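Outer membrane protein TP0453 (PDB 3K8G) alters membrane permeability at acidic pH and might take part in ligand transport, folding as a U-shaped beta half-barrel around a large hydrophobic cavity. Local coordinates at residues Q144-F149 with A163-N168; G170-K175 with G187-Y192; E199-L204 with D240-A245; L204-G209 with D234-E239. All coordinates share one frame; numbering follows the deposited sequence.

In the fold
All four contacts build on neighbouring antiparallel strands of the half-barrel. Contacts 1 and 2 set helices 147-153 and 169-176 against different faces of strands 162-166 and 189-196, whose backbones are probably hydrogen-bonded to each other. Contacts 3 and 4 share strands 199-207 and 235-244, meet at Leu204, and have centres about 16 Å apart. Contacts 2 and 4 are buried, whereas 1 and 3 are only partly so. The chemistry follows this placement: neither helix-on-strand contact has a direct hydrogen bond across it, contact 1 resting on proline and aromatic packing and contact 2 on methionine, aliphatic and phenylalanine side chains, while backbone hydrogen bonds hold the strand pairs, contact 4 adding one from Arg235 to Ser205.

Contact 1 of 4, residues Q144-F149 with A163-N168; sequences QLPPRF and ALYIKN
Gln144 meets Tyr165 through its backbone, the carbonyl O lying obliquely to the phenol ring, 4.2 Å from CE2. The contact sets the loop leading into helix 147-153, together with the first turn of that helix, against strand 163-166 of the beta half-barrel. A water between Gln144 O and Tyr165 OH makes weak hydrogen bonds to both, a loose link at the outer end of the phenol. Next along, Leu145 directs CD1 between two rings: it is 3.8 Å from Tyr165 CD2 and also sits over one face of the Phe149 ring, toward the rim. Pro146, at the N-cap position of the helix, carries the main interaction. Its CD stands almost directly over the centre of the Tyr165 ring, 3.7 Å from the centroid and 14° from the normal, a CH-pi contact, while CG lies 3.6 Å from Tyr165 CD1. Tyr165 CG is anti to the backbone N (chi1 179°), and the ring beyond it lies under the proline. Beyond the two helical residues that follow, Phe149 closes the contact on its buried side. Strands 21-26 and 189-196 complete its surroundings through Tyr22, Tyr24 and Tyr192. Alternation along the strand turns Ala163 and Tyr165 toward this helix, whereas Leu164 between them points away from it. Phe149 presents one edge to the strand backbone, with Leu164 C near the ring plane; its CD1 is 3.6 Å from Ala163 CB, and its CE1 lies 3.5 Å from Ala163 O.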
# COMPACT_ATOMS: atom_id res chain seq x y z
N GLN A 144 -10.93 -4.25 -9.20
CA GLN A 144 -10.84 -5.71 -9.23
C GLN A 144 -9.52 -6.17 -8.63
O GLN A 144 -8.46 -5.69 -9.01
CB GLN A 144 -10.92 -6.21 -10.67
CG GLN A 144 -12.20 -5.81 -11.41
CD GLN A 144 -12.01 -5.96 -12.92
OE1 GLN A 144 -11.13 -5.32 -13.50
NE2 GLN A 144 -12.82 -6.80 -13.55
N LEU A 145 -9.59 -7.04 -7.63
CA LEU A 145 -8.41 -7.46 -6.91
C LEU A 145 -8.37 -8.98 -6.85
O LEU A 145 -9.41 -9.62 -6.88
CB LEU A 145 -8.41 -6.92 -5.46
CG LEU A 145 -7.94 -5.49 -5.11
CD1 LEU A 145 -6.51 -5.20 -5.68
CD2 LEU A 145 -8.92 -4.47 -5.59
N PRO A 146 -7.15 -9.56 -6.72
CA PRO A 146 -7.11 -11.03 -6.73
C PRO A 146 -7.66 -11.63 -5.43
O PRO A 146 -7.73 -10.94 -4.43
CB PRO A 146 -5.63 -11.37 -6.90
CG PRO A 146 -4.87 -10.16 -6.57
CD PRO A 146 -5.80 -8.94 -6.74
N PRO A 147 -8.05 -12.92 -5.45
CA PRO A 147 -8.74 -13.48 -4.29
C PRO A 147 -7.99 -13.42 -2.96
O PRO A 147 -8.62 -13.14 -1.95
CB PRO A 147 -9.01 -14.93 -4.70
CG PRO A 147 -8.96 -14.92 -6.18
CD PRO A 147 -7.96 -13.88 -6.57
N ARG A 148 -6.68 -13.70 -2.93
CA ARG A 148 -5.98 -13.67 -1.62
C ARG A 148 -5.83 -12.23 -1.11
O ARG A 148 -5.88 -11.97 0.09
CB ARG A 148 -4.60 -14.36 -1.70
CG ARG A 148 -3.86 -14.31 -0.38
CD ARG A 148 -2.58 -15.14 -0.37
NE ARG A 148 -1.99 -15.07 0.95
CZ ARG A 148 -0.81 -15.62 1.25
NH1 ARG A 148 -0.12 -16.25 0.31
NH2 ARG A 148 -0.33 -15.50 2.47
N PHE A 149 -5.65 -11.30 -2.03
CA PHE A 149 -5.60 -9.89 -1.61
C PHE A 149 -6.95 -9.50 -0.94
O PHE A 149 -6.98 -8.93 0.18
CB PHE A 149 -5.30 -9.01 -2.83
CG PHE A 149 -5.08 -7.55 -2.47
CD1 PHE A 149 -3.78 -7.03 -2.45
CD2 PHE A 149 -6.17 -6.72 -2.15
CE1 PHE A 149 -3.56 -5.66 -2.13
CE2 PHE A 149 -5.98 -5.37 -1.80
CZ PHE A 149 -4.66 -4.84 -1.79
N ALA A 163 -0.17 -7.24 1.91
CA ALA A 163 -0.53 -7.69 0.54
C ALA A 163 -0.28 -6.58 -0.48
O ALA A 163 -0.62 -5.42 -0.24
CB ALA A 163 -2.04 -8.14 0.51
N LEU A 164 0.30 -6.91 -1.64
CA LEU A 164 0.42 -5.93 -2.69
C LEU A 164 -0.11 -6.54 -3.97
O LEU A 164 0.08 -7.73 -4.22
CB LEU A 164 1.88 -5.48 -2.92
CG LEU A 164 2.39 -4.39 -1.95
CD1 LEU A 164 3.00 -5.05 -0.74
CD2 LEU A 164 3.42 -3.52 -2.66
N TYR A 165 -0.80 -5.72 -4.76
CA TYR A 165 -1.17 -6.14 -6.09
C TYR A 165 -0.60 -5.13 -7.08
O TYR A 165 -0.92 -3.93 -7.00
CB TYR A 165 -2.69 -6.22 -6.22
CG TYR A 165 -3.11 -6.64 -7.63
CD1 TYR A 165 -2.65 -7.84 -8.15
CD2 TYR A 165 -3.99 -5.86 -8.41
CE1 TYR A 165 -3.03 -8.26 -9.42
CE2 TYR A 165 -4.39 -6.31 -9.68
CZ TYR A 165 -3.88 -7.52 -10.16
OH TYR A 165 -4.20 -8.03 -11.42
N ILE A 166 0.20 -5.60 -8.03
CA ILE A 166 1.03 -4.65 -8.83
C ILE A 166 0.75 -4.96 -10.29
O ILE A 166 1.03 -6.08 -10.73
CB ILE A 166 2.52 -4.85 -8.49
CG1 ILE A 166 2.75 -4.61 -6.98
CG2 ILE A 166 3.46 -3.98 -9.43
CD1 ILE A 166 3.64 -5.71 -6.32
N LYS A 167 0.16 -4.00 -11.01
CA LYS A 167 -0.22 -4.25 -12.40
C LYS A 167 1.02 -4.49 -13.26
O LYS A 167 1.01 -5.37 -14.11
CB LYS A 167 -1.09 -3.10 -12.96
CG LYS A 167 -2.38 -2.89 -12.12
CD LYS A 167 -3.52 -2.16 -12.83
CE LYS A 167 -4.83 -2.23 -11.98
NZ LYS A 167 -5.72 -0.99 -12.05
N ASN A 168 2.10 -3.72 -13.04
CA ASN A 168 3.32 -3.87 -13.86
C ASN A 168 4.34 -4.70 -13.08
O ASN A 168 5.30 -4.18 -12.47
CB ASN A 168 3.91 -2.50 -14.28
CG ASN A 168 5.02 -2.64 -15.31
OD1 ASN A 168 5.60 -3.73 -15.48
ND2 ASN A 168 5.34 -1.55 -16.00
O HOH W 1 -7.56 -8.31 -10.56

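Contact 2 of 4, residues G170-K175 with G187-Y192; sequences GHFITK and GAMELY
Ile173 and Met189 make the tightest touch, methyl against methyl: Ile173 CD1 is 3.4 Å from Met189 CE, closer than usual van der Waals contact. The same Met189 methyl also lies 3.6 Å from Ile173 CB. A bend at the end of the methionine chain (chi3 -62°) turns CE to the isoleucine, while the sulfur faces Phe172, with SD 3.9 Å from CD2 of that ring. This is a Met-aromatic contact of oblique geometry, the sulfur being 5.1 Å from the Phe172 centroid and 67° off the ring normal. Farther along the strand, Leu191 CD2 reaches Phe172 CE2 at 3.8 Å, the two side chains crossing at about a right angle. Helix 169-176 is thus packed on one side of strand 189-192 in the half-barrel, its segment axis 9.6 Å from that of the strand and inclined to it by 39°. Where the backbones come nearest, Gly170 and Gly187 approach with no side chain between them. In the next shell, Ile166 of the adjoining strand touches both Phe172 and Met189, and Leu204 and Leu206 back Ile173 and Met189 respectively. Asn168 caps the helix through His171 N, and Lys175 NZ bonds to Ser254 OG, just past helix 245-253, one of the elements that move when the cavity opens. On the other face of strand 189-192, Tyr192 OH donates a short hydrogen bond of 2.5 Å to Glu190 OE1, and Arg148 makes a cation-pi contact with the Tyr192 ring.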
# COMPACT_ATOMS: atom_id res chain seq x y z
N GLY A 170 6.47 -6.95 -14.03
CA GLY A 170 7.80 -6.95 -14.65
C GLY A 170 8.72 -5.94 -13.99
O GLY A 170 9.78 -6.29 -13.43
N HIS A 171 8.30 -4.68 -14.00
CA HIS A 171 9.05 -3.56 -13.41
C HIS A 171 9.34 -3.73 -11.91
O HIS A 171 10.45 -3.44 -11.45
CB HIS A 171 8.27 -2.26 -13.67
CG HIS A 171 9.06 -1.01 -13.43
ND1 HIS A 171 8.93 -0.27 -12.27
CD2 HIS A 171 9.96 -0.35 -14.20
CE1 HIS A 171 9.73 0.78 -12.33
NE2 HIS A 171 10.37 0.75 -13.49
N PHE A 172 8.38 -4.25 -11.15
CA PHE A 172 8.53 -4.38 -9.69
C PHE A 172 9.49 -5.51 -9.28
O PHE A 172 10.22 -5.39 -8.28
CB PHE A 172 7.16 -4.58 -9.04
CG PHE A 172 7.12 -4.27 -7.57
CD1 PHE A 172 6.89 -2.97 -7.13
CD2 PHE A 172 7.30 -5.26 -6.63
CE1 PHE A 172 6.84 -2.67 -5.77
CE2 PHE A 172 7.24 -4.97 -5.26
CZ PHE A 172 7.01 -3.68 -4.84
N ILE A 173 9.45 -6.62 -10.03
CA ILE A 173 10.27 -7.80 -9.73
C ILE A 173 11.78 -7.53 -9.73
O ILE A 173 12.53 -8.08 -8.91
CB ILE A 173 9.95 -9.00 -10.67
CG1 ILE A 173 10.54 -10.30 -10.11
CG2 ILE A 173 10.52 -8.79 -12.07
CD1 ILE A 173 9.81 -10.85 -8.91
N THR A 174 12.22 -6.65 -10.63
CA THR A 174 13.63 -6.27 -10.68
C THR A 174 14.02 -5.52 -9.40
O THR A 174 15.11 -5.77 -8.84
CB THR A 174 13.94 -5.43 -11.94
OG1 THR A 174 13.37 -4.11 -11.81
CG2 THR A 174 13.37 -6.09 -13.18
N LYS A 175 13.14 -4.64 -8.92
CA LYS A 175 13.39 -3.93 -7.66
C LYS A 175 13.44 -4.93 -6.53
O LYS A 175 14.36 -4.93 -5.71
CB LYS A 175 12.29 -2.93 -7.34
CG LYS A 175 12.16 -1.75 -8.28
CD LYS A 175 10.79 -1.08 -8.07
CE LYS A 175 10.67 0.18 -8.91
NZ LYS A 175 10.47 1.41 -8.07
N GLY A 187 3.47 -9.74 -16.61
CA GLY A 187 2.19 -9.17 -16.28
C GLY A 187 2.12 -8.77 -14.81
O GLY A 187 3.11 -8.37 -14.19
N ALA A 188 0.92 -8.94 -14.27
CA ALA A 188 0.60 -8.55 -12.92
C ALA A 188 1.31 -9.43 -11.90
O ALA A 188 1.57 -10.62 -12.16
CB ALA A 188 -0.90 -8.61 -12.75
N MET A 189 1.64 -8.84 -10.74
CA MET A 189 2.27 -9.57 -9.68
C MET A 189 1.39 -9.48 -8.44
O MET A 189 0.94 -8.38 -8.10
CB MET A 189 3.67 -9.00 -9.35
CG MET A 189 4.30 -9.59 -8.04
SD MET A 189 5.85 -8.80 -7.47
CE MET A 189 6.89 -9.16 -8.85
N GLU A 190 1.19 -10.61 -7.76
CA GLU A 190 0.60 -10.60 -6.40
C GLU A 190 1.76 -10.87 -5.45
O GLU A 190 2.57 -11.75 -5.71
CB GLU A 190 -0.36 -11.78 -6.26
CG GLU A 190 -1.62 -11.72 -7.07
CD GLU A 190 -2.46 -12.99 -6.85
OE1 GLU A 190 -2.77 -13.30 -5.71
OE2 GLU A 190 -2.82 -13.64 -7.84
N LEU A 191 1.82 -10.16 -4.33
CA LEU A 191 2.93 -10.31 -3.39
C LEU A 191 2.40 -10.28 -1.98
O LEU A 191 1.70 -9.33 -1.60
CB LEU A 191 3.93 -9.15 -3.59
CG LEU A 191 5.11 -9.01 -2.64
CD1 LEU A 191 6.02 -10.25 -2.75
CD2 LEU A 191 5.86 -7.71 -2.95
N TYR A 192 2.77 -11.29 -1.18
CA TYR A 192 2.26 -11.44 0.21
C TYR A 192 3.46 -11.64 1.13
O TYR A 192 4.27 -12.55 0.86
CB TYR A 192 1.28 -12.63 0.31
CG TYR A 192 0.17 -12.47 -0.72
CD1 TYR A 192 -0.89 -11.58 -0.49
CD2 TYR A 192 0.21 -13.17 -1.93
CE1 TYR A 192 -1.91 -11.40 -1.47
CE2 TYR A 192 -0.81 -12.98 -2.92
CZ TYR A 192 -1.85 -12.09 -2.65
OH TYR A 192 -2.85 -11.88 -3.61

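Contact 3 of 4, residues E199-L204 with D240-A245; sequences EYLYTL and DGTISA
Tyr202 lays one face of its ring on the backbone of Gly241, with CA 3.8 Å from the ring centroid and displaced toward the rim. Its CG lies between the backbone N and the carbonyl carbon (chi1 64°), on the side of the facing strand. Ile243 continues this tight face: its CG2 is 4.0 Å from Tyr202 CD1 and equally far from Tyr200 CB. Ala245 CB meets the Tyr200 ring at its edge, and Asn30 bonds the hydroxyl of Tyr200. Paired N-H...O bonds join Tyr200 and Ile243, that from Tyr200 N to Ile243 O measuring 2.7 Å. The reverse face is looser and more open to solvent: Leu201 CD2 reaches the backbone of Asp240, 3.8 Å from CA, and Glu199 extends past Thr242, OE1 lying 3.8 Å from the CG2 methyl, a loose van der Waals contact. Back at Tyr202, Asp240 (phi 74°) and Gly241 both face this one residue, a G1 beta bulge in these antiparallel strands. Tyr202 N donates to Gly241 O at 2.9 Å, and Tyr202 O accepts a hydrogen bond from Gly241 N (3.2 Å) and a weak one from Asp240 N. After Ser244 the chain passes into helix 245-253. The chemistry implies that backbone bonds fix the register, while the Tyr202 and Ile243 side adds apolar packing.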
# COMPACT_ATOMS: atom_id res chain seq x y z
N GLU A 199 13.33 -8.78 8.93
CA GLU A 199 13.08 -9.02 7.51
C GLU A 199 11.66 -9.49 7.24
O GLU A 199 10.88 -9.64 8.19
CB GLU A 199 14.07 -10.03 6.95
CG GLU A 199 13.92 -11.43 7.50
CD GLU A 199 15.12 -12.29 7.18
OE1 GLU A 199 14.97 -13.53 7.13
OE2 GLU A 199 16.22 -11.72 6.99
N TYR A 200 11.35 -9.69 5.95
CA TYR A 200 10.05 -10.18 5.52
C TYR A 200 10.21 -11.46 4.72
O TYR A 200 11.08 -11.53 3.86
CB TYR A 200 9.30 -9.08 4.69
CG TYR A 200 8.58 -8.13 5.62
CD1 TYR A 200 9.26 -7.12 6.28
CD2 TYR A 200 7.22 -8.31 5.91
CE1 TYR A 200 8.60 -6.26 7.18
CE2 TYR A 200 6.56 -7.46 6.82
CZ TYR A 200 7.25 -6.44 7.43
OH TYR A 200 6.56 -5.62 8.32
N LEU A 201 9.41 -12.48 5.03
CA LEU A 201 9.29 -13.68 4.22
C LEU A 201 8.17 -13.42 3.21
O LEU A 201 7.16 -12.81 3.58
CB LEU A 201 8.81 -14.84 5.09
CG LEU A 201 9.81 -15.89 5.56
CD1 LEU A 201 9.26 -16.55 6.82
CD2 LEU A 201 10.07 -16.94 4.47
N TYR A 202 8.31 -13.88 1.97
CA TYR A 202 7.20 -13.60 1.00
C TYR A 202 6.89 -14.73 0.05
O TYR A 202 7.71 -15.65 -0.14
CB TYR A 202 7.44 -12.29 0.23
CG TYR A 202 8.66 -12.31 -0.64
CD1 TYR A 202 9.86 -11.76 -0.19
CD2 TYR A 202 8.62 -12.88 -1.92
CE1 TYR A 202 10.99 -11.78 -0.98
CE2 TYR A 202 9.76 -12.92 -2.71
CZ TYR A 202 10.93 -12.35 -2.23
OH TYR A 202 12.05 -12.36 -3.01
N THR A 203 5.68 -14.66 -0.54
CA THR A 203 5.32 -15.51 -1.65
C THR A 203 4.81 -14.54 -2.68
O THR A 203 4.13 -13.55 -2.33
CB THR A 203 4.11 -16.45 -1.36
OG1 THR A 203 4.30 -17.14 -0.14
CG2 THR A 203 3.97 -17.48 -2.47
N LEU A 204 5.08 -14.84 -3.93
CA LEU A 204 4.52 -14.03 -5.01
C LEU A 204 4.13 -14.91 -6.18
O LEU A 204 4.62 -16.06 -6.33
CB LEU A 204 5.48 -12.90 -5.43
CG LEU A 204 6.83 -13.23 -6.11
CD1 LEU A 204 6.67 -13.50 -7.63
CD2 LEU A 204 7.82 -12.09 -5.90
N ASP A 240 8.90 -18.36 -0.10
CA ASP A 240 9.89 -18.35 0.95
C ASP A 240 11.07 -17.48 0.56
O ASP A 240 12.18 -17.74 0.99
CB ASP A 240 10.33 -19.78 1.30
CG ASP A 240 9.16 -20.69 1.62
OD1 ASP A 240 9.12 -21.83 1.08
OD2 ASP A 240 8.29 -20.28 2.42
N GLY A 241 10.83 -16.45 -0.24
CA GLY A 241 11.85 -15.43 -0.49
C GLY A 241 12.00 -14.59 0.76
O GLY A 241 11.09 -14.57 1.60
N THR A 242 13.13 -13.91 0.89
CA THR A 242 13.34 -12.96 2.00
C THR A 242 13.86 -11.62 1.50
O THR A 242 14.59 -11.55 0.52
CB THR A 242 14.34 -13.50 3.03
OG1 THR A 242 15.56 -13.85 2.35
CG2 THR A 242 13.77 -14.73 3.75
N ILE A 243 13.46 -10.55 2.17
CA ILE A 243 13.94 -9.20 1.91
C ILE A 243 13.93 -8.48 3.25
O ILE A 243 13.01 -8.70 4.06
CB ILE A 243 12.99 -8.45 0.89
CG1 ILE A 243 13.49 -7.03 0.59
CG2 ILE A 243 11.53 -8.45 1.39
CD1 ILE A 243 12.74 -6.35 -0.57
N SER A 244 14.94 -7.65 3.52
CA SER A 244 14.98 -6.95 4.81
C SER A 244 13.86 -5.93 4.83
O SER A 244 13.43 -5.45 3.76
CB SER A 244 16.33 -6.26 5.04
OG SER A 244 16.48 -5.14 4.18
N ALA A 245 13.38 -5.60 6.03
CA ALA A 245 12.35 -4.58 6.21
C ALA A 245 12.83 -3.25 5.65
O ALA A 245 12.06 -2.51 5.05
CB ALA A 245 11.98 -4.44 7.68

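Contact 4 of 4, residues L204-G209 with D234-E239; sequences LSLQLG and DRLIIE
Leu204 and Ile238 lie side by side and point the same way, their CD1 atoms 3.9 Å apart. They form a hydrogen-bonded pair of the antiparallel strands 204-207 and 235-239, part of the beta half-barrel, and Leu206 with Leu236 is the next such pair on the same apolar face. Leu176 of helix 169-176 also packs on Leu204. Past the end of the strand, Leu208 crosses Leu236 obliquely, bringing CD2 to 3.8 Å from Leu236 CB. The opposite face is more polar. Arg235 bends at chi3 (-52°), which swings NE back from an extended course, and NH1 then donates to Ser205 OG at 3.0 Å. That bond is far from straight (130° at the hydrogen), and the hydroxyl lies 36° out of the guanidinium plane. Ile237 CD1 sits over one guanidinium face near its rim and is 3.4 Å from Ser205 OG, so the serine hydroxyl touches both the methyl and the guanidinium. Gln207 crosses the arginine obliquely, with amide and guanidinium planes moderately inclined and NE2 3.9 Å from Arg235 CG. Glu232 gives the guanidinium a long, weak ion pair through NH2. Backbone pairing continues one residue beyond strand 204-207, where Leu208 N donates to Asp234 O at 2.7 Å.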
# COMPACT_ATOMS: atom_id res chain seq x y z
N LEU A 204 5.08 -14.84 -3.93
CA LEU A 204 4.52 -14.03 -5.01
C LEU A 204 4.13 -14.91 -6.18
O LEU A 204 4.62 -16.06 -6.33
CB LEU A 204 5.48 -12.90 -5.43
CG LEU A 204 6.83 -13.23 -6.11
CD1 LEU A 204 6.67 -13.50 -7.63
CD2 LEU A 204 7.82 -12.09 -5.90
N SER A 205 3.21 -14.38 -6.98
CA SER A 205 2.85 -14.97 -8.21
C SER A 205 3.03 -13.88 -9.27
O SER A 205 2.64 -12.73 -9.05
CB SER A 205 1.39 -15.42 -8.12
OG SER A 205 0.99 -16.03 -9.32
N LEU A 206 3.61 -14.24 -10.40
CA LEU A 206 3.87 -13.28 -11.46
C LEU A 206 3.32 -13.86 -12.76
O LEU A 206 3.63 -15.00 -13.13
CB LEU A 206 5.39 -13.01 -11.57
CG LEU A 206 5.94 -12.19 -12.73
CD1 LEU A 206 5.49 -10.72 -12.64
CD2 LEU A 206 7.48 -12.27 -12.67
N GLN A 207 2.50 -13.06 -13.44
CA GLN A 207 1.87 -13.48 -14.67
C GLN A 207 2.94 -13.47 -15.77
O GLN A 207 3.65 -12.47 -15.97
CB GLN A 207 0.67 -12.53 -14.99
CG GLN A 207 -0.36 -13.12 -15.95
CD GLN A 207 -1.27 -14.19 -15.31
OE1 GLN A 207 -1.90 -13.97 -14.26
NE2 GLN A 207 -1.34 -15.35 -15.94
N LEU A 208 3.11 -14.62 -16.43
CA LEU A 208 4.15 -14.77 -17.45
C LEU A 208 3.64 -14.57 -18.88
O LEU A 208 4.43 -14.34 -19.80
CB LEU A 208 4.80 -16.16 -17.36
CG LEU A 208 5.56 -16.55 -16.07
CD1 LEU A 208 5.92 -18.04 -16.08
CD2 LEU A 208 6.81 -15.70 -15.86
N GLY A 209 2.32 -14.66 -19.07
CA GLY A 209 1.74 -14.64 -20.42
C GLY A 209 1.98 -15.93 -21.19
O GLY A 209 1.79 -17.02 -20.65
N ASP A 234 0.29 -20.26 -16.41
CA ASP A 234 1.01 -19.09 -16.91
C ASP A 234 1.57 -18.19 -15.79
O ASP A 234 1.83 -17.00 -16.01
CB ASP A 234 0.10 -18.30 -17.88
CG ASP A 234 -0.02 -18.97 -19.26
OD1 ASP A 234 0.66 -19.99 -19.52
OD2 ASP A 234 -0.80 -18.46 -20.09
N ARG A 235 1.78 -18.77 -14.61
CA ARG A 235 2.24 -18.00 -13.45
C ARG A 235 3.51 -18.56 -12.81
O ARG A 235 3.58 -19.76 -12.50
CB ARG A 235 1.16 -17.94 -12.38
CG ARG A 235 -0.08 -17.13 -12.75
CD ARG A 235 -1.04 -17.13 -11.57
NE ARG A 235 -1.33 -18.48 -11.09
CZ ARG A 235 -1.42 -18.85 -9.80
NH1 ARG A 235 -1.22 -17.97 -8.81
NH2 ARG A 235 -1.68 -20.12 -9.51
N LEU A 236 4.49 -17.68 -12.62
CA LEU A 236 5.69 -18.00 -11.87
C LEU A 236 5.41 -17.79 -10.39
O LEU A 236 5.02 -16.69 -9.98
CB LEU A 236 6.82 -17.09 -12.32
CG LEU A 236 8.19 -17.41 -11.68
CD1 LEU A 236 8.72 -18.73 -12.26
CD2 LEU A 236 9.17 -16.27 -11.91
N ILE A 237 5.64 -18.83 -9.59
CA ILE A 237 5.43 -18.77 -8.15
C ILE A 237 6.76 -18.85 -7.44
O ILE A 237 7.55 -19.77 -7.68
CB ILE A 237 4.54 -19.93 -7.67
CG1 ILE A 237 3.31 -20.10 -8.58
CG2 ILE A 237 4.20 -19.80 -6.15
CD1 ILE A 237 2.24 -19.06 -8.39
N ILE A 238 7.01 -17.87 -6.58
CA ILE A 238 8.19 -17.83 -5.75
C ILE A 238 7.70 -17.91 -4.32
O ILE A 238 6.88 -17.09 -3.89
CB ILE A 238 9.01 -16.55 -5.98
CG1 ILE A 238 9.39 -16.45 -7.47
CG2 ILE A 238 10.25 -16.54 -5.05
CD1 ILE A 238 10.18 -15.22 -7.85
N GLU A 239 8.15 -18.91 -3.58
CA GLU A 239 7.82 -18.93 -2.16
C GLU A 239 9.04 -19.00 -1.25
O GLU A 239 10.06 -19.61 -1.58
CB GLU A 239 6.80 -20.02 -1.84
CG GLU A 239 6.93 -21.27 -2.71
CD GLU A 239 5.63 -22.05 -2.85
OE1 GLU A 239 4.71 -21.87 -2.02
OE2 GLU A 239 5.52 -22.84 -3.81